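Local atomic coordinates of probable csgAB operon transcriptional regulatory protein (Salmonella typhimurium, PDB entry 5XP0), a protein that acts as the master regulator of biofilm formation, needed for transcription of the csgAB operon and so for curli fimbriae, here as its N-terminal receiver domain. Residues Gly45-Ile57 with Met65-Trp78. Residues are numbered along the deposited sequence; the frame is centred on the assembly and turned at random.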
loop_
_atom_site.group_PDB
_atom_site.type_symbol
_atom_site.label_atom_id
_atom_site.label_comp_id
_atom_site.label_asym_id
_atom_site.label_seq_id
_atom_site.Cartn_x
_atom_site.Cartn_y
_atom_site.Cartn_z
ATOM N N GLY B 45 14.064 7.989 1.624
ATOM C CA GLY B 45 13.161 7.485 0.608
ATOM C C GLY B 45 11.992 8.415 0.400
ATOM O O GLY B 45 11.716 9.294 1.223
ATOM N N LYS B 46 11.307 8.203 -0.717
ATOM C CA LYS B 46 10.125 8.992 -1.055
ATOM C C LYS B 46 9.161 8.124 -1.815
ATOM O O LYS B 46 9.555 7.146 -2.459
ATOM C CB LYS B 46 10.468 10.216 -1.929
ATOM C CG LYS B 46 11.540 11.160 -1.419
ATOM C CD LYS B 46 11.017 12.032 -0.273
ATOM C CE LYS B 46 12.136 12.602 0.591
ATOM N NZ LYS B 46 11.575 13.364 1.740
ATOM N N LEU B 47 7.908 8.550 -1.793
ATOM C CA LEU B 47 6.814 7.930 -2.518
ATOM C C LEU B 47 6.514 8.770 -3.744
ATOM O O LEU B 47 6.464 9.991 -3.649
ATOM C CB LEU B 47 5.603 7.890 -1.599
ATOM C CG LEU B 47 4.430 6.950 -1.797
ATOM C CD1 LEU B 47 3.541 7.045 -0.545
ATOM C CD2 LEU B 47 3.647 7.349 -3.025
ATOM N N HIS B 48 6.291 8.143 -4.882
ATOM C CA HIS B 48 5.886 8.893 -6.075
ATOM C C HIS B 48 4.701 8.218 -6.746
ATOM O O HIS B 48 4.735 7.017 -7.002
ATOM C CB HIS B 48 7.036 9.031 -7.069
ATOM C CG HIS B 48 6.650 9.722 -8.338
ATOM N ND1 HIS B 48 6.705 11.090 -8.483
ATOM C CD2 HIS B 48 6.159 9.238 -9.506
ATOM C CE1 HIS B 48 6.319 11.416 -9.703
ATOM N NE2 HIS B 48 5.979 10.311 -10.342
ATOM N N ASN B 49 3.683 9.008 -7.097
ATOM C CA ASN B 49 2.491 8.494 -7.757
ATOM C C ASN B 49 2.844 7.948 -9.139
ATOM O O ASN B 49 3.235 8.713 -10.033
ATOM C CB ASN B 49 1.468 9.614 -7.924
ATOM C CG ASN B 49 0.113 9.090 -8.330
ATOM O OD1 ASN B 49 -0.006 8.037 -8.976
ATOM N ND2 ASN B 49 -0.919 9.791 -7.912
ATOM N N ILE B 50 2.649 6.641 -9.319
ATOM C CA ILE B 50 2.937 5.938 -10.571
ATOM C C ILE B 50 2.200 6.534 -11.750
ATOM O O ILE B 50 2.638 6.382 -12.908
ATOM C CB ILE B 50 2.580 4.453 -10.404
ATOM C CG1 ILE B 50 3.079 3.659 -11.606
ATOM C CG2 ILE B 50 1.045 4.257 -10.203
ATOM C CD1 ILE B 50 3.096 2.146 -11.364
ATOM N N GLN B 51 1.084 7.205 -11.495
ATOM C CA GLN B 51 0.340 7.847 -12.574
ATOM C C GLN B 51 0.781 9.271 -12.823
ATOM O O GLN B 51 0.218 9.924 -13.704
ATOM C CB GLN B 51 -1.166 7.785 -12.303
ATOM C CG GLN B 51 -1.622 6.351 -12.200
ATOM C CD GLN B 51 -3.083 6.159 -12.513
ATOM O OE1 GLN B 51 -3.430 5.453 -13.464
ATOM N NE2 GLN B 51 -3.947 6.780 -11.731
ATOM N N ARG B 52 1.778 9.773 -12.104
ATOM C CA ARG B 52 2.276 11.111 -12.378
ATOM C C ARG B 52 3.683 11.061 -12.947
ATOM O O ARG B 52 4.471 10.158 -12.648
ATOM C CB ARG B 52 2.214 12.004 -11.145
ATOM C CG ARG B 52 0.753 12.369 -10.869
ATOM C CD ARG B 52 0.528 13.555 -9.953
ATOM N NE ARG B 52 -0.910 13.768 -9.771
ATOM C CZ ARG B 52 -1.699 14.379 -10.654
ATOM N NH1 ARG B 52 -1.201 14.844 -11.793
ATOM N NH2 ARG B 52 -2.994 14.524 -10.408
ATOM N N SER B 53 3.953 12.020 -13.832
ATOM C CA SER B 53 5.241 12.130 -14.480
ATOM C C SER B 53 6.303 12.546 -13.483
ATOM O O SER B 53 6.016 13.131 -12.445
ATOM C CB SER B 53 5.181 13.150 -15.627
ATOM O OG SER B 53 4.751 14.426 -15.163
ATOM N N LEU B 54 7.550 12.237 -13.809
ATOM C CA LEU B 54 8.657 12.661 -12.971
ATOM C C LEU B 54 9.791 13.204 -13.823
ATOM O O LEU B 54 10.194 12.571 -14.804
ATOM C CB LEU B 54 9.157 11.500 -12.115
ATOM C CG LEU B 54 10.276 11.834 -11.137
ATOM C CD1 LEU B 54 10.050 13.187 -10.411
ATOM C CD2 LEU B 54 10.398 10.700 -10.147
ATOM N N GLU B 55 10.294 14.371 -13.437
ATOM C CA GLU B 55 11.415 15.039 -14.085
ATOM C C GLU B 55 12.702 14.840 -13.303
ATOM O O GLU B 55 13.743 14.537 -13.887
ATOM C CB GLU B 55 11.136 16.536 -14.244
ATOM N N ASP B 56 12.636 14.996 -11.984
ATOM C CA ASP B 56 13.808 14.982 -11.118
ATOM C C ASP B 56 13.916 13.606 -10.468
ATOM O O ASP B 56 13.101 13.248 -9.613
ATOM C CB ASP B 56 13.710 16.078 -10.059
ATOM N N ILE B 57 14.928 12.842 -10.873
ATOM C CA ILE B 57 15.240 11.551 -10.269
ATOM C C ILE B 57 16.695 11.593 -9.828
ATOM O O ILE B 57 17.605 11.680 -10.661
ATOM C CB ILE B 57 14.993 10.382 -11.236
ATOM N N MET B 65 9.168 -0.311 -8.223
ATOM C CA MET B 65 8.112 -0.078 -9.218
ATOM C C MET B 65 6.962 -1.033 -8.950
ATOM O O MET B 65 7.114 -2.244 -9.141
ATOM C CB MET B 65 8.671 -0.341 -10.607
ATOM C CG MET B 65 7.633 -0.273 -11.727
ATOM S SD MET B 65 7.019 1.378 -11.816
ATOM C CE MET B 65 8.488 2.297 -12.251
ATOM N N ASP B 66 5.808 -0.504 -8.558
ATOM C CA ASP B 66 4.685 -1.365 -8.141
ATOM C C ASP B 66 3.946 -1.948 -9.351
ATOM O O ASP B 66 3.060 -1.318 -9.923
ATOM C CB ASP B 66 3.720 -0.582 -7.265
ATOM C CG ASP B 66 2.664 -1.488 -6.593
ATOM O OD1 ASP B 66 2.562 -2.676 -6.966
ATOM O OD2 ASP B 66 1.984 -1.017 -5.663
ATOM N N MET B 67 4.223 -3.213 -9.649
ATOM C CA MET B 67 3.661 -3.861 -10.820
ATOM C C MET B 67 2.156 -4.067 -10.708
ATOM O O MET B 67 1.484 -4.165 -11.729
ATOM C CB MET B 67 4.363 -5.188 -11.037
ATOM C CG MET B 67 5.768 -4.996 -11.475
ATOM S SD MET B 67 5.918 -4.261 -13.080
ATOM C CE MET B 67 5.333 -5.602 -14.078
ATOM N N MET B 68 1.600 -4.097 -9.505
ATOM C CA MET B 68 0.149 -4.226 -9.397
ATOM C C MET B 68 -0.578 -2.966 -9.827
ATOM O O MET B 68 -1.786 -3.015 -10.053
ATOM C CB MET B 68 -0.256 -4.525 -7.959
ATOM C CG MET B 68 -0.258 -5.971 -7.546
ATOM S SD MET B 68 -0.783 -6.098 -5.807
ATOM C CE MET B 68 -0.364 -7.834 -5.475
ATOM N N GLU B 69 0.113 -1.835 -9.906
ATOM C CA GLU B 69 -0.499 -0.583 -10.323
ATOM C C GLU B 69 -0.146 -0.233 -11.757
ATOM O O GLU B 69 -0.531 0.828 -12.241
ATOM C CB GLU B 69 -0.053 0.548 -9.388
ATOM C CG GLU B 69 -0.457 0.320 -7.948
ATOM C CD GLU B 69 -1.952 0.145 -7.802
ATOM O OE1 GLU B 69 -2.702 0.926 -8.418
ATOM O OE2 GLU B 69 -2.374 -0.813 -7.135
ATOM N N ALA B 70 0.554 -1.117 -12.453
ATOM C CA ALA B 70 1.079 -0.848 -13.785
ATOM C C ALA B 70 0.241 -1.599 -14.806
ATOM O O ALA B 70 -0.202 -2.717 -14.548
ATOM C CB ALA B 70 2.541 -1.269 -13.912
ATOM N N ASP B 71 -0.098 -0.915 -15.876
ATOM C CA ASP B 71 -0.652 -1.507 -17.076
ATOM C C ASP B 71 0.351 -1.301 -18.194
ATOM O O ASP B 71 1.440 -0.754 -17.988
ATOM C CB ASP B 71 -2.009 -0.870 -17.394
ATOM C CG ASP B 71 -1.947 0.647 -17.405
ATOM O OD1 ASP B 71 -0.870 1.195 -17.705
ATOM O OD2 ASP B 71 -2.976 1.287 -17.108
ATOM N N LYS B 72 -0.029 -1.688 -19.411
ATOM C CA LYS B 72 0.942 -1.657 -20.486
ATOM C C LYS B 72 1.398 -0.230 -20.736
ATOM O O LYS B 72 2.572 0.014 -21.027
ATOM C CB LYS B 72 0.335 -2.264 -21.759
ATOM C CG LYS B 72 1.255 -2.206 -22.991
ATOM C CD LYS B 72 0.542 -2.666 -24.267
ATOM C CE LYS B 72 1.512 -2.889 -25.423
ATOM N NZ LYS B 72 2.093 -1.622 -25.952
ATOM N N LYS B 73 0.484 0.727 -20.606
ATOM C CA LYS B 73 0.829 2.121 -20.864
ATOM C C LYS B 73 1.858 2.617 -19.852
ATOM O O LYS B 73 2.883 3.199 -20.218
ATOM C CB LYS B 73 -0.444 2.965 -20.801
ATOM C CG LYS B 73 -1.371 2.762 -21.986
ATOM C CD LYS B 73 -2.728 3.435 -21.772
ATOM C CE LYS B 73 -3.697 3.131 -22.911
ATOM N NZ LYS B 73 -3.276 3.724 -24.205
ATOM N N LEU B 74 1.625 2.332 -18.576
ATOM C CA LEU B 74 2.494 2.838 -17.519
ATOM C C LEU B 74 3.841 2.121 -17.539
ATOM O O LEU B 74 4.882 2.719 -17.228
ATOM C CB LEU B 74 1.795 2.680 -16.164
ATOM C CG LEU B 74 0.681 3.697 -15.846
ATOM C CD1 LEU B 74 0.073 3.398 -14.501
ATOM C CD2 LEU B 74 1.156 5.150 -15.879
ATOM N N ILE B 75 3.841 0.834 -17.875
ATOM C CA ILE B 75 5.103 0.116 -18.040
ATOM C C ILE B 75 5.917 0.792 -19.125
ATOM O O ILE B 75 7.083 1.149 -18.932
ATOM C CB ILE B 75 4.823 -1.372 -18.340
ATOM C CG1 ILE B 75 4.314 -2.088 -17.060
ATOM C CG2 ILE B 75 6.043 -2.056 -18.943
ATOM C CD1 ILE B 75 3.787 -3.497 -17.295
ATOM N N HIS B 76 5.294 1.028 -20.281
ATOM C CA HIS B 76 6.004 1.714 -21.345
ATOM C C HIS B 76 6.465 3.098 -20.902
ATOM O O HIS B 76 7.572 3.536 -21.240
ATOM C CB HIS B 76 5.119 1.830 -22.583
ATOM C CG HIS B 76 5.799 2.508 -23.726
ATOM N ND1 HIS B 76 5.392 3.734 -24.207
ATOM C CD2 HIS B 76 6.884 2.156 -24.455
ATOM C CE1 HIS B 76 6.184 4.097 -25.199
ATOM N NE2 HIS B 76 7.097 3.156 -25.370
ATOM N N TYR B 77 5.595 3.838 -20.228
ATOM C CA TYR B 77 5.991 5.166 -19.789
ATOM C C TYR B 77 7.173 5.083 -18.828
ATOM O O TYR B 77 8.197 5.738 -19.037
ATOM C CB TYR B 77 4.830 5.897 -19.126
ATOM C CG TYR B 77 5.321 7.183 -18.546
ATOM C CD1 TYR B 77 5.465 8.307 -19.341
ATOM C CD2 TYR B 77 5.687 7.264 -17.221
ATOM C CE1 TYR B 77 5.931 9.483 -18.829
ATOM C CE2 TYR B 77 6.159 8.417 -16.702
ATOM C CZ TYR B 77 6.282 9.535 -17.517
ATOM O OH TYR B 77 6.744 10.702 -17.002
ATOM N N TRP B 78 7.078 4.229 -17.799
ATOM C CA TRP B 78 8.173 4.174 -16.841
ATOM C C TRP B 78 9.417 3.540 -17.440
ATOM O O TRP B 78 10.519 3.966 -17.092
ATOM C CB TRP B 78 7.738 3.468 -15.555
ATOM C CG TRP B 78 6.877 4.388 -14.805
ATOM C CD1 TRP B 78 5.531 4.303 -14.605
ATOM C CD2 TRP B 78 7.302 5.619 -14.206
ATOM N NE1 TRP B 78 5.083 5.418 -13.910
ATOM C CE2 TRP B 78 6.164 6.229 -13.650
ATOM C CE3 TRP B 78 8.541 6.262 -14.094
ATOM C CZ2 TRP B 78 6.232 7.435 -12.970
ATOM C CZ3 TRP B 78 8.604 7.456 -13.423
ATOM C CH2 TRP B 78 7.453 8.038 -12.879
#
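In this CheY-like receiver domain, the turn after edge strand 45-49 packs against the loop after strand 61-66 and the first two turns of helix 72-83. I50 and W78 carry the contact. W78 NE1 donates to I50 O at 2.8 Å, nearly straight (162°). The oxygen lies in the indole plane and is met in its own carbonyl plane, on a lone pair. L74 CD2 also reaches this oxygen, at 3.5 Å.

The I50 side chain reaches in between the end of strand 61-66 and helix 72-83. With CG1 anti to the backbone N (chi1 -171°), CG1 packs beside W78 NE1 and L74 CD1. CD1 continues to M65 SD (4.0 Å) and A70 CB, while CG2 meets E69 CB. I23 of strand 19-24 also touches I50.

H48 NE2 and L54 CB lie at the benzo edge of the indole, the latter 3.9 Å from W78 CH2. H48 NE2 donates to R52 O at 2.8 Å from above the carbonyl plane; this bond helps fix the imidazole. Y77 CE2 lies over one indole face, and Y77 OH sits 3.2 Å from S53 CB.

A type I turn, N49 to R52, presents I50 O to the indole; N49 OD1 accepts from Q51 N in an Asx turn. D71 is the N-cap of helix 72-83; its OD1 accepts from L74 N. Helix 72-83 is the crossover between strands 61-66 and 90-94 of a five-stranded parallel sheet, order 2-1-3-4-5, as in CheY-like receiver domains, of which this is an atypical member.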